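Local coordinates for protein five-membered-cyclitol-phosphate synthase (Streptomyces citricolor, PDB 6K96) that belongs to the myo-inositol-1-phosphate synthase family and binds nicotinamide-adenine-dinucleotide together with a sodium ion, at residues G13-A18 against S294-V299; G22-R27 against L86-P91; N81-L86 against K289-S294. All blocks are in the same frame, centred on the assembly; numbering follows the deposited sequence.

Contact 1 (G13-A18 against S294-V299); sequences GNNISA and SNAAGV. With NA (sodium ion), chain H; NAD (nicotinamide-adenine-dinucleotide), chain G.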
loop_
_atom_site.group_PDB
_atom_site.type_symbol
_atom_site.label_atom_id
_atom_site.label_comp_id
_atom_site.label_asym_id
_atom_site.label_seq_id
_atom_site.Cartn_x
_atom_site.Cartn_y
_atom_site.Cartn_z
ATOM N N GLY B 13 14.039 23.383 -18.573
ATOM C CA GLY B 13 13.425 22.071 -18.330
ATOM C C GLY B 13 12.180 22.123 -17.453
ATOM O O GLY B 13 11.534 23.177 -17.276
ATOM N N ASN B 14 11.803 20.931 -16.998
ATOM C CA ASN B 14 10.722 20.738 -15.999
ATOM C C ASN B 14 10.972 21.687 -14.819
ATOM O O ASN B 14 10.031 22.394 -14.456
ATOM C CB ASN B 14 10.578 19.260 -15.690
ATOM C CG ASN B 14 9.872 18.554 -16.812
ATOM O OD1 ASN B 14 9.127 19.193 -17.550
ATOM N ND2 ASN B 14 10.068 17.258 -16.929
ATOM N N ASN B 15 12.212 21.805 -14.333
ATOM C CA ASN B 15 12.520 22.615 -13.120
ATOM C C ASN B 15 12.075 24.086 -13.324
ATOM O O ASN B 15 11.611 24.755 -12.328
ATOM C CB ASN B 15 13.973 22.462 -12.703
ATOM C CG ASN B 15 14.372 21.090 -12.184
ATOM O OD1 ASN B 15 13.576 20.138 -12.186
ATOM N ND2 ASN B 15 15.624 20.968 -11.734
ATOM N N ILE B 16 12.216 24.632 -14.517
ATOM C CA ILE B 16 11.963 26.078 -14.791
ATOM C C ILE B 16 10.490 26.236 -15.147
ATOM O O ILE B 16 9.923 27.284 -14.862
ATOM C CB ILE B 16 12.835 26.628 -15.930
ATOM C CG1 ILE B 16 14.318 26.320 -15.735
ATOM C CG2 ILE B 16 12.578 28.118 -16.102
ATOM C CD1 ILE B 16 14.863 26.862 -14.449
ATOM N N SER B 17 9.871 25.226 -15.734
ATOM C CA SER B 17 8.388 25.198 -15.906
ATOM C C SER B 17 7.756 25.365 -14.545
ATOM O O SER B 17 6.931 26.255 -14.399
ATOM C CB SER B 17 7.908 23.942 -16.547
ATOM O OG SER B 17 6.501 23.922 -16.580
ATOM N N ALA B 18 8.244 24.581 -13.586
ATOM C CA ALA B 18 7.797 24.556 -12.184
ATOM C C ALA B 18 8.080 25.892 -11.512
ATOM O O ALA B 18 7.175 26.406 -10.859
ATOM C CB ALA B 18 8.434 23.405 -11.465
ATOM N N SER B 294 8.495 19.959 -8.747
ATOM C CA SER B 294 8.134 20.799 -7.573
ATOM C C SER B 294 9.171 20.508 -6.496
ATOM O O SER B 294 9.517 21.444 -5.755
ATOM C CB SER B 294 6.696 20.566 -7.063
ATOM O OG SER B 294 5.717 21.174 -7.925
ATOM N N ASN B 295 9.679 19.274 -6.427
ATOM C CA ASN B 295 10.693 18.910 -5.414
ATOM C C ASN B 295 11.958 19.683 -5.735
ATOM O O ASN B 295 12.741 19.840 -4.833
ATOM C CB ASN B 295 10.993 17.416 -5.361
ATOM C CG ASN B 295 10.349 16.657 -4.222
ATOM O OD1 ASN B 295 9.723 17.237 -3.349
ATOM N ND2 ASN B 295 10.513 15.340 -4.221
ATOM N N ALA B 296 12.174 20.097 -6.983
ATOM C CA ALA B 296 13.328 20.937 -7.378
ATOM C C ALA B 296 12.993 22.366 -6.993
ATOM O O ALA B 296 13.732 22.942 -6.262
ATOM C CB ALA B 296 13.582 20.846 -8.863
ATOM N N ALA B 297 11.878 22.893 -7.484
ATOM C CA ALA B 297 11.558 24.352 -7.396
ATOM C C ALA B 297 11.351 24.755 -5.928
ATOM O O ALA B 297 11.844 25.797 -5.514
ATOM C CB ALA B 297 10.377 24.723 -8.241
ATOM N N GLY B 298 10.771 23.884 -5.136
ATOM C CA GLY B 298 10.679 24.073 -3.674
ATOM C C GLY B 298 12.013 24.324 -3.008
ATOM O O GLY B 298 12.008 24.847 -1.881
ATOM N N VAL B 299 13.125 23.976 -3.664
ATOM C CA VAL B 299 14.486 24.189 -3.074
ATOM C C VAL B 299 15.227 25.257 -3.894
ATOM O O VAL B 299 15.923 26.081 -3.313
ATOM C CB VAL B 299 15.189 22.830 -2.966
ATOM C CG1 VAL B 299 16.680 22.929 -3.168
ATOM C CG2 VAL B 299 14.834 22.131 -1.656
HETATM NA NA NA H . 13.039 17.810 -12.575
HETATM P PA NAD G . 15.079 18.691 -17.863
HETATM O O1A NAD G . 15.565 17.510 -18.611
HETATM O O2A NAD G . 13.585 18.866 -17.825
HETATM O O5B NAD G . 15.779 20.052 -18.245
HETATM C C5B NAD G . 17.004 19.911 -19.001
HETATM C C4B NAD G . 17.089 21.027 -20.008
HETATM O O4B NAD G . 18.468 21.310 -20.422
HETATM C C3B NAD G . 16.332 20.721 -21.304
HETATM O O3B NAD G . 15.611 21.885 -21.688
HETATM C C2B NAD G . 17.472 20.459 -22.285
HETATM O O2B NAD G . 16.885 20.582 -23.548
HETATM C C1B NAD G . 18.432 21.559 -21.820
HETATM N N9A NAD G . 19.796 21.518 -22.309
HETATM C C8A NAD G . 20.459 20.366 -22.655
HETATM N N7A NAD G . 21.716 20.571 -22.975
HETATM C C5A NAD G . 21.909 21.937 -22.800
HETATM C C6A NAD G . 23.047 22.751 -22.978
HETATM N N6A NAD G . 24.226 22.267 -23.352
HETATM N N1A NAD G . 22.932 24.074 -22.681
HETATM C C2A NAD G . 21.722 24.525 -22.301
HETATM N N3A NAD G . 20.588 23.852 -22.120
HETATM C C4A NAD G . 20.738 22.538 -22.377
HETATM O O3 NAD G . 15.596 18.544 -16.370
HETATM P PN NAD G . 14.911 19.025 -14.996
HETATM O O1N NAD G . 14.601 20.466 -15.131
HETATM O O2N NAD G . 13.884 17.967 -14.726
HETATM O O5D NAD G . 16.154 18.862 -13.982
HETATM C C5D NAD G . 17.370 19.674 -14.253
HETATM C C4D NAD G . 18.516 19.141 -13.445
HETATM O O4D NAD G . 18.275 19.275 -12.025
HETATM C C3D NAD G . 18.786 17.651 -13.702
HETATM O O3D NAD G . 20.185 17.467 -13.673
HETATM C C2D NAD G . 18.241 16.986 -12.441
HETATM O O2D NAD G . 18.863 15.780 -12.039
HETATM C C1D NAD G . 18.591 18.031 -11.384
HETATM N N1N NAD G . 17.805 17.771 -10.140
HETATM C C2N NAD G . 16.384 17.587 -10.236
HETATM C C3N NAD G . 15.636 17.159 -9.152
HETATM C C7N NAD G . 14.133 17.028 -9.325
HETATM O O7N NAD G . 13.604 17.417 -10.358
HETATM N N7N NAD G . 13.434 16.475 -8.337
HETATM C C4N NAD G . 16.321 16.874 -7.972
HETATM C C5N NAD G . 17.659 17.222 -7.840
HETATM C C6N NAD G . 18.400 17.585 -8.949
#
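Asn-15 and Ala-18 lie against Ala-296 and Ala-297 where the first turns of two helices pass at -61°, their short axes approaching to 8.3 Å. The arrangement belongs to a Rossmann-type dinucleotide-binding domain: a glycine-rich turn follows the first strand of the parallel sheet, and Gly-13 is the N-cap of the helix that comes next. The packing itself is slight and made of small groups. Ala-18 CB meets Ala-297 CB at 4.0 Å, methyl against methyl, while Ala-18 CB also lies near the backbone N of Ser-294. No hydrogen bond links 13-18 to 294-299; small side chains at the crossing go with the short distance between the axes.

The helix start does its main work toward the cofactor. Asn-14 N donates to NAD O2A at 2.9 Å with an N-H...O angle of 164°, and Asn-15 N reaches NAD O1N in much the same way. Each phosphate thus receives one backbone N-H from the first turn, where the helix dipole would be expected to favour negative charge. Gly-13 CA comes within 3.1 Å of NAD O5B, so the ribose-phosphate link lies directly against a residue that has no side chain there. Through Ala-18 O the same helix also reaches Trp-277 of the second subunit.

Asn-15 meets the other helix and the cofactor at once. Its CG stands anti to the carbonyl carbon (chi1 -68°), which brings CG close to NAD O1N, and ND2 lies near NAD O5D. The Ala-296 methyl packs against the amide, and it also lies 3.7 Å, by its CB, from NAD O7N. Asn-15 OD1, 3.4 Å from Ala-296 CB, binds the sodium ion at 2.4 Å, and NAD O2N, NAD O7N and Ser-293 OG are further ligands of the same ion.

Contact 2 (G22-R27 against L86-P91); sequences GAELYR and LGVELP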
loop_
_atom_site.group_PDB
_atom_site.type_symbol
_atom_site.label_atom_id
_atom_site.label_comp_id
_atom_site.label_asym_id
_atom_site.label_seq_id
_atom_site.Cartn_x
_atom_site.Cartn_y
_atom_site.Cartn_z
ATOM N N GLY B 22 5.125 28.340 -10.929
ATOM C CA GLY B 22 4.961 28.421 -9.470
ATOM C C GLY B 22 4.887 29.865 -9.029
ATOM O O GLY B 22 3.902 30.231 -8.458
ATOM N N ALA B 23 5.886 30.664 -9.367
ATOM C CA ALA B 23 5.994 32.089 -8.995
ATOM C C ALA B 23 4.718 32.844 -9.368
ATOM O O ALA B 23 4.354 33.707 -8.575
ATOM C CB ALA B 23 7.184 32.735 -9.641
ATOM N N GLU B 24 4.074 32.552 -10.503
ATOM C CA GLU B 24 2.821 33.252 -10.927
ATOM C C GLU B 24 1.593 32.661 -10.226
ATOM O O GLU B 24 0.577 33.385 -10.186
ATOM C CB GLU B 24 2.547 33.200 -12.434
ATOM C CG GLU B 24 2.918 34.494 -13.170
ATOM C CD GLU B 24 1.940 35.677 -13.097
ATOM O OE1 GLU B 24 0.755 35.514 -13.408
ATOM O OE2 GLU B 24 2.375 36.776 -12.733
ATOM N N LEU B 25 1.644 31.408 -9.773
ATOM C CA LEU B 25 0.568 30.854 -8.923
ATOM C C LEU B 25 0.591 31.612 -7.599
ATOM O O LEU B 25 -0.468 32.081 -7.234
ATOM C CB LEU B 25 0.694 29.345 -8.697
ATOM C CG LEU B 25 -0.519 28.681 -8.024
ATOM C CD1 LEU B 25 -0.945 27.421 -8.746
ATOM C CD2 LEU B 25 -0.285 28.335 -6.558
ATOM N N TYR B 26 1.736 31.763 -6.929
ATOM C CA TYR B 26 1.809 32.531 -5.658
ATOM C C TYR B 26 1.412 33.985 -5.922
ATOM O O TYR B 26 0.870 34.566 -5.003
ATOM C CB TYR B 26 3.194 32.478 -5.009
ATOM C CG TYR B 26 3.521 31.116 -4.480
ATOM C CD1 TYR B 26 2.861 30.626 -3.383
ATOM C CD2 TYR B 26 4.455 30.296 -5.106
ATOM C CE1 TYR B 26 3.101 29.348 -2.918
ATOM C CE2 TYR B 26 4.712 29.008 -4.649
ATOM C CZ TYR B 26 4.030 28.532 -3.544
ATOM O OH TYR B 26 4.311 27.278 -3.090
ATOM N N ARG B 27 1.718 34.568 -7.090
ATOM C CA ARG B 27 1.351 35.982 -7.373
ATOM C C ARG B 27 -0.179 36.090 -7.358
ATOM O O ARG B 27 -0.684 37.081 -6.804
ATOM C CB ARG B 27 1.909 36.507 -8.700
ATOM C CG ARG B 27 2.630 37.840 -8.529
ATOM C CD ARG B 27 2.771 38.762 -9.730
ATOM N NE ARG B 27 3.719 38.348 -10.757
ATOM C CZ ARG B 27 5.030 38.258 -10.610
ATOM N NH1 ARG B 27 5.613 38.526 -9.452
ATOM N NH2 ARG B 27 5.765 37.892 -11.645
ATOM N N LEU B 86 -0.610 24.907 -14.625
ATOM C CA LEU B 86 -1.170 25.172 -13.288
ATOM C C LEU B 86 -2.431 26.032 -13.409
ATOM O O LEU B 86 -3.097 26.216 -12.369
ATOM C CB LEU B 86 -0.120 25.852 -12.404
ATOM C CG LEU B 86 1.009 24.979 -11.868
ATOM C CD1 LEU B 86 1.712 25.734 -10.747
ATOM C CD2 LEU B 86 0.539 23.625 -11.366
ATOM N N GLY B 87 -2.784 26.515 -14.602
ATOM C CA GLY B 87 -4.045 27.273 -14.752
ATOM C C GLY B 87 -3.909 28.652 -14.133
ATOM O O GLY B 87 -4.738 29.049 -13.278
ATOM N N VAL B 88 -2.847 29.339 -14.541
ATOM C CA VAL B 88 -2.549 30.737 -14.153
ATOM C C VAL B 88 -2.237 31.479 -15.447
ATOM O O VAL B 88 -1.686 30.873 -16.365
ATOM C CB VAL B 88 -1.381 30.815 -13.157
ATOM C CG1 VAL B 88 -1.217 32.226 -12.612
ATOM C CG2 VAL B 88 -1.544 29.831 -12.011
ATOM N N GLU B 89 -2.629 32.740 -15.545
ATOM C CA GLU B 89 -2.235 33.550 -16.717
ATOM C C GLU B 89 -0.745 33.817 -16.562
ATOM O O GLU B 89 -0.384 34.761 -15.846
ATOM C CB GLU B 89 -3.019 34.857 -16.797
ATOM C CG GLU B 89 -2.919 35.694 -15.536
ATOM C CD GLU B 89 -4.100 36.617 -15.293
ATOM O OE1 GLU B 89 -4.439 37.406 -16.211
ATOM O OE2 GLU B 89 -4.690 36.540 -14.187
ATOM N N LEU B 90 0.077 32.948 -17.140
ATOM C CA LEU B 90 1.547 33.143 -17.157
ATOM C C LEU B 90 1.837 34.398 -17.976
ATOM O O LEU B 90 1.376 34.485 -19.107
ATOM C CB LEU B 90 2.178 31.912 -17.805
ATOM C CG LEU B 90 2.121 30.647 -16.967
ATOM C CD1 LEU B 90 2.503 29.444 -17.819
ATOM C CD2 LEU B 90 3.053 30.782 -15.774
ATOM N N PRO B 91 2.596 35.433 -17.438
ATOM C CA PRO B 91 2.947 36.694 -18.082
ATOM C C PRO B 91 4.005 36.474 -19.174
ATOM O O PRO B 91 4.686 35.472 -19.127
ATOM C CB PRO B 91 3.537 37.535 -16.933
ATOM C CG PRO B 91 4.108 36.516 -15.977
ATOM C CD PRO B 91 3.209 35.311 -16.121
#
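The first helix of the Rossmann-type domain presses Glu-24 and Leu-25 against Leu-86, Val-88 and Pro-91 of an irregular loop between helix 72-75 and strand 98-99. No hydrogen bond crosses, and contacts between carbon atoms do most of the joining. Val-88 sets its two branches on successive residues. CG1, anti to the backbone N (chi1 -172°), lies 3.2 Å from Glu-24 O, whereas CG2 rests 3.9 Å from Leu-25 CA and also touches Leu-25 CB. The side chains of Leu-25 and Leu-86 cross at about a right angle, CD1 meeting CD1 at 3.7 Å.

The chain of Glu-24 bends at chi2 and meets the Pro-91 ring tip to tip, although the closest carbon approach there is too short to be trusted. The carboxylate is held from its own helix: Arg-27 NE donates to Glu-24 OE2 at 2.9 Å as part of a salt bridge, arriving on the anti side and 25° out of the carboxylate plane.

Around this patch, Leu-90 leans on Phe-20 and Gln-21 one turn earlier in helix 14-31, and Gln-21 OE1 accepts from Leu-86 N. Leu-25 and Leu-86 both also pack on Ala-278 of the second subunit, so helix, loop and subunit interface converge here.

Contact 3 (N81-L86 against K289-S294); sequences NNYPLL and KVQDSS. With NA (sodium ion), chain H; NAD (nicotinamide-adenine-dinucleotide), chain G.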
loop_
_atom_site.group_PDB
_atom_site.type_symbol
_atom_site.label_atom_id
_atom_site.label_comp_id
_atom_site.label_asym_id
_atom_site.label_seq_id
_atom_site.Cartn_x
_atom_site.Cartn_y
_atom_site.Cartn_z
ATOM N N ASN B 81 8.950 19.119 -22.132
ATOM C CA ASN B 81 8.551 19.584 -20.764
ATOM C C ASN B 81 7.116 19.117 -20.489
ATOM O O ASN B 81 6.247 19.309 -21.365
ATOM C CB ASN B 81 8.609 21.099 -20.542
ATOM C CG ASN B 81 10.023 21.649 -20.493
ATOM O OD1 ASN B 81 10.977 20.900 -20.720
ATOM N ND2 ASN B 81 10.165 22.953 -20.261
ATOM N N ASN B 82 6.907 18.459 -19.352
ATOM C CA ASN B 82 5.631 17.786 -19.030
ATOM C C ASN B 82 5.349 18.002 -17.537
ATOM O O ASN B 82 4.652 17.209 -16.970
ATOM C CB ASN B 82 5.669 16.332 -19.503
ATOM C CG ASN B 82 6.713 15.523 -18.778
ATOM O OD1 ASN B 82 7.227 15.985 -17.749
ATOM N ND2 ASN B 82 6.976 14.307 -19.275
ATOM N N TYR B 83 5.923 19.033 -16.929
ATOM C CA TYR B 83 5.346 19.605 -15.697
ATOM C C TYR B 83 3.930 20.049 -16.057
ATOM O O TYR B 83 3.677 20.419 -17.214
ATOM C CB TYR B 83 6.160 20.779 -15.169
ATOM C CG TYR B 83 5.780 21.272 -13.795
ATOM C CD1 TYR B 83 6.186 20.589 -12.672
ATOM C CD2 TYR B 83 5.061 22.447 -13.609
ATOM C CE1 TYR B 83 5.846 21.022 -11.400
ATOM C CE2 TYR B 83 4.769 22.927 -12.345
ATOM C CZ TYR B 83 5.135 22.196 -11.237
ATOM O OH TYR B 83 4.869 22.635 -9.978
ATOM N N PRO B 84 2.941 19.936 -15.144
ATOM C CA PRO B 84 1.575 20.379 -15.448
ATOM C C PRO B 84 1.462 21.882 -15.779
ATOM O O PRO B 84 2.240 22.644 -15.334
ATOM C CB PRO B 84 0.799 20.092 -14.140
ATOM C CG PRO B 84 1.578 18.988 -13.511
ATOM C CD PRO B 84 3.039 19.305 -13.823
ATOM N N LEU B 85 0.452 22.233 -16.570
ATOM C CA LEU B 85 -0.179 23.579 -16.629
ATOM C C LEU B 85 -0.923 23.815 -15.318
ATOM O O LEU B 85 -1.754 22.965 -14.971
ATOM C CB LEU B 85 -1.157 23.659 -17.803
ATOM C CG LEU B 85 -0.527 24.123 -19.115
ATOM C CD1 LEU B 85 0.226 22.963 -19.770
ATOM C CD2 LEU B 85 -1.599 24.716 -20.043
ATOM N N LEU B 86 -0.610 24.907 -14.625
ATOM C CA LEU B 86 -1.170 25.172 -13.288
ATOM C C LEU B 86 -2.431 26.032 -13.409
ATOM O O LEU B 86 -3.097 26.216 -12.369
ATOM C CB LEU B 86 -0.120 25.852 -12.404
ATOM C CG LEU B 86 1.009 24.979 -11.868
ATOM C CD1 LEU B 86 1.712 25.734 -10.747
ATOM C CD2 LEU B 86 0.539 23.625 -11.366
ATOM N N LYS B 289 4.107 9.560 -3.622
ATOM C CA LYS B 289 3.919 10.203 -4.946
ATOM C C LYS B 289 4.272 11.667 -4.775
ATOM O O LYS B 289 3.829 12.176 -3.768
ATOM C CB LYS B 289 2.519 9.975 -5.507
ATOM C CG LYS B 289 2.415 10.199 -7.012
ATOM C CD LYS B 289 1.094 9.790 -7.591
ATOM C CE LYS B 289 1.199 9.233 -9.001
ATOM N NZ LYS B 289 0.710 10.189 -10.040
ATOM N N VAL B 290 5.052 12.283 -5.680
ATOM C CA VAL B 290 5.358 13.738 -5.693
ATOM C C VAL B 290 5.403 14.272 -7.124
ATOM O O VAL B 290 5.524 13.463 -8.073
ATOM C CB VAL B 290 6.686 13.973 -4.976
ATOM C CG1 VAL B 290 6.635 13.475 -3.553
ATOM C CG2 VAL B 290 7.859 13.348 -5.707
ATOM N N GLN B 291 5.281 15.582 -7.296
ATOM C CA GLN B 291 5.551 16.284 -8.590
ATOM C C GLN B 291 7.051 16.530 -8.640
ATOM O O GLN B 291 7.470 17.526 -8.062
ATOM C CB GLN B 291 5.034 17.719 -8.709
ATOM C CG GLN B 291 3.810 17.956 -9.544
ATOM C CD GLN B 291 3.585 17.263 -10.867
ATOM O OE1 GLN B 291 2.431 17.073 -11.183
ATOM N NE2 GLN B 291 4.591 16.903 -11.648
ATOM N N ASP B 292 7.822 15.627 -9.254
ATOM C CA ASP B 292 9.317 15.590 -9.114
ATOM C C ASP B 292 9.883 17.014 -9.258
ATOM O O ASP B 292 10.643 17.436 -8.392
ATOM C CB ASP B 292 9.945 14.572 -10.066
ATOM C CG ASP B 292 11.392 14.250 -9.743
ATOM O OD1 ASP B 292 11.682 14.210 -8.549
ATOM O OD2 ASP B 292 12.240 14.131 -10.712
ATOM N N SER B 293 9.450 17.795 -10.232
ATOM C CA SER B 293 10.059 19.126 -10.484
ATOM C C SER B 293 9.551 20.214 -9.517
ATOM O O SER B 293 10.185 21.328 -9.493
ATOM C CB SER B 293 9.853 19.519 -11.896
ATOM O OG SER B 293 10.689 18.744 -12.731
ATOM N N SER B 294 8.495 19.959 -8.747
ATOM C CA SER B 294 8.134 20.799 -7.573
ATOM C C SER B 294 9.171 20.508 -6.496
ATOM O O SER B 294 9.517 21.444 -5.755
ATOM C CB SER B 294 6.696 20.566 -7.063
ATOM O OG SER B 294 5.717 21.174 -7.925
HETATM NA NA NA H . 13.039 17.810 -12.575
HETATM P PA NAD G . 15.079 18.691 -17.863
HETATM O O1A NAD G . 15.565 17.510 -18.611
HETATM O O2A NAD G . 13.585 18.866 -17.825
HETATM O O5B NAD G . 15.779 20.052 -18.245
HETATM C C5B NAD G . 17.004 19.911 -19.001
HETATM C C4B NAD G . 17.089 21.027 -20.008
HETATM O O4B NAD G . 18.468 21.310 -20.422
HETATM C C3B NAD G . 16.332 20.721 -21.304
HETATM O O3B NAD G . 15.611 21.885 -21.688
HETATM C C2B NAD G . 17.472 20.459 -22.285
HETATM O O2B NAD G . 16.885 20.582 -23.548
HETATM C C1B NAD G . 18.432 21.559 -21.820
HETATM N N9A NAD G . 19.796 21.518 -22.309
HETATM C C8A NAD G . 20.459 20.366 -22.655
HETATM N N7A NAD G . 21.716 20.571 -22.975
HETATM C C5A NAD G . 21.909 21.937 -22.800
HETATM C C6A NAD G . 23.047 22.751 -22.978
HETATM N N6A NAD G . 24.226 22.267 -23.352
HETATM N N1A NAD G . 22.932 24.074 -22.681
HETATM C C2A NAD G . 21.722 24.525 -22.301
HETATM N N3A NAD G . 20.588 23.852 -22.120
HETATM C C4A NAD G . 20.738 22.538 -22.377
HETATM O O3 NAD G . 15.596 18.544 -16.370
HETATM P PN NAD G . 14.911 19.025 -14.996
HETATM O O1N NAD G . 14.601 20.466 -15.131
HETATM O O2N NAD G . 13.884 17.967 -14.726
HETATM O O5D NAD G . 16.154 18.862 -13.982
HETATM C C5D NAD G . 17.370 19.674 -14.253
HETATM C C4D NAD G . 18.516 19.141 -13.445
HETATM O O4D NAD G . 18.275 19.275 -12.025
HETATM C C3D NAD G . 18.786 17.651 -13.702
HETATM O O3D NAD G . 20.185 17.467 -13.673
HETATM C C2D NAD G . 18.241 16.986 -12.441
HETATM O O2D NAD G . 18.863 15.780 -12.039
HETATM C C1D NAD G . 18.591 18.031 -11.384
HETATM N N1N NAD G . 17.805 17.771 -10.140
HETATM C C2N NAD G . 16.384 17.587 -10.236
HETATM C C3N NAD G . 15.636 17.159 -9.152
HETATM C C7N NAD G . 14.133 17.028 -9.325
HETATM O O7N NAD G . 13.604 17.417 -10.358
HETATM N N7N NAD G . 13.434 16.475 -8.337
HETATM C C4N NAD G . 16.321 16.874 -7.972
HETATM C C5N NAD G . 17.659 17.222 -7.840
HETATM C C6N NAD G . 18.400 17.585 -8.949
#
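The ring of Tyr-83 has Pro-84 CD over one face, 3.4 Å above its plane and offset toward the rim, while Ser-294 OG lies in plane at its edge. Gln-291 and Ser-293 approach the ring obliquely, Ser-293 CB lying 3.9 Å from Tyr-83 CD1, and the Gln-291 amide is turned 65° from the ring plane. In Tyr-83 the first torsion puts CG anti to the backbone N (chi1 -170°). The hydroxyl at the far end of the ring donates to Ser-294 OG at 2.7 Å, a buried bond that fastens the loop to helix 292-313; the same OG is also hydrogen-bonded to Thr-280 of the second subunit.

Beside the ring, Pro-84 and Gln-291 reach toward each other tip to tip, Pro-84 CG lying 3.1 Å from Gln-291 OE1. The other end of that amide, NE2, is bonded to Asp-264, whose second carboxylate oxygen bonds Ser-293 OG. Asp-264 is thus placed as a second-shell residue that would orient the serine, whose OG binds the sodium ion at 2.5 Å. This illustrates how parts of the chain some 200 residues apart can meet next to a cofactor site: adjoining Ser-293, Asp-292 O accepts from the carboxamide N7N of NAD at 3.0 Å with an N-H...O angle of 143°, and its OD1 adds a weak bond to the same nitrogen.

Segment 289-294 joins strand 281-291 to helix 292-313. Val-290 is paired with Lys-266 in the neighbouring strand 265-275, and at Lys-289 an antiparallel ladder carries the sheet on into the second subunit. The Tyr-83 side chain touches both this junction and, at Ser-17 and Ala-18, helix 14-31.

Overall arrangement
Contacts 1 and 3 build one site from sequence-distant parts: their centres are 8 Å apart, they share Ser-294, and both reach NAD and the sodium ion, to which contact 1 supplies Asn-15 and contact 3 Ser-293. Asn-14 joins them further, its OD1 lying 3.0 Å from Asn-82 N in a probable hydrogen bond. Contact 2 stands apart, 14 Å by centres from each of the others, and Gly-22 CA lies about 14 Å from the nearest atom of NAD. It continues helix 14-31 from contact 1 and the loop from contact 3, with Leu-86 common to both loop segments. All three contacts touch the second subunit, so the elements at the cofactor site also meet the neighbouring subunit.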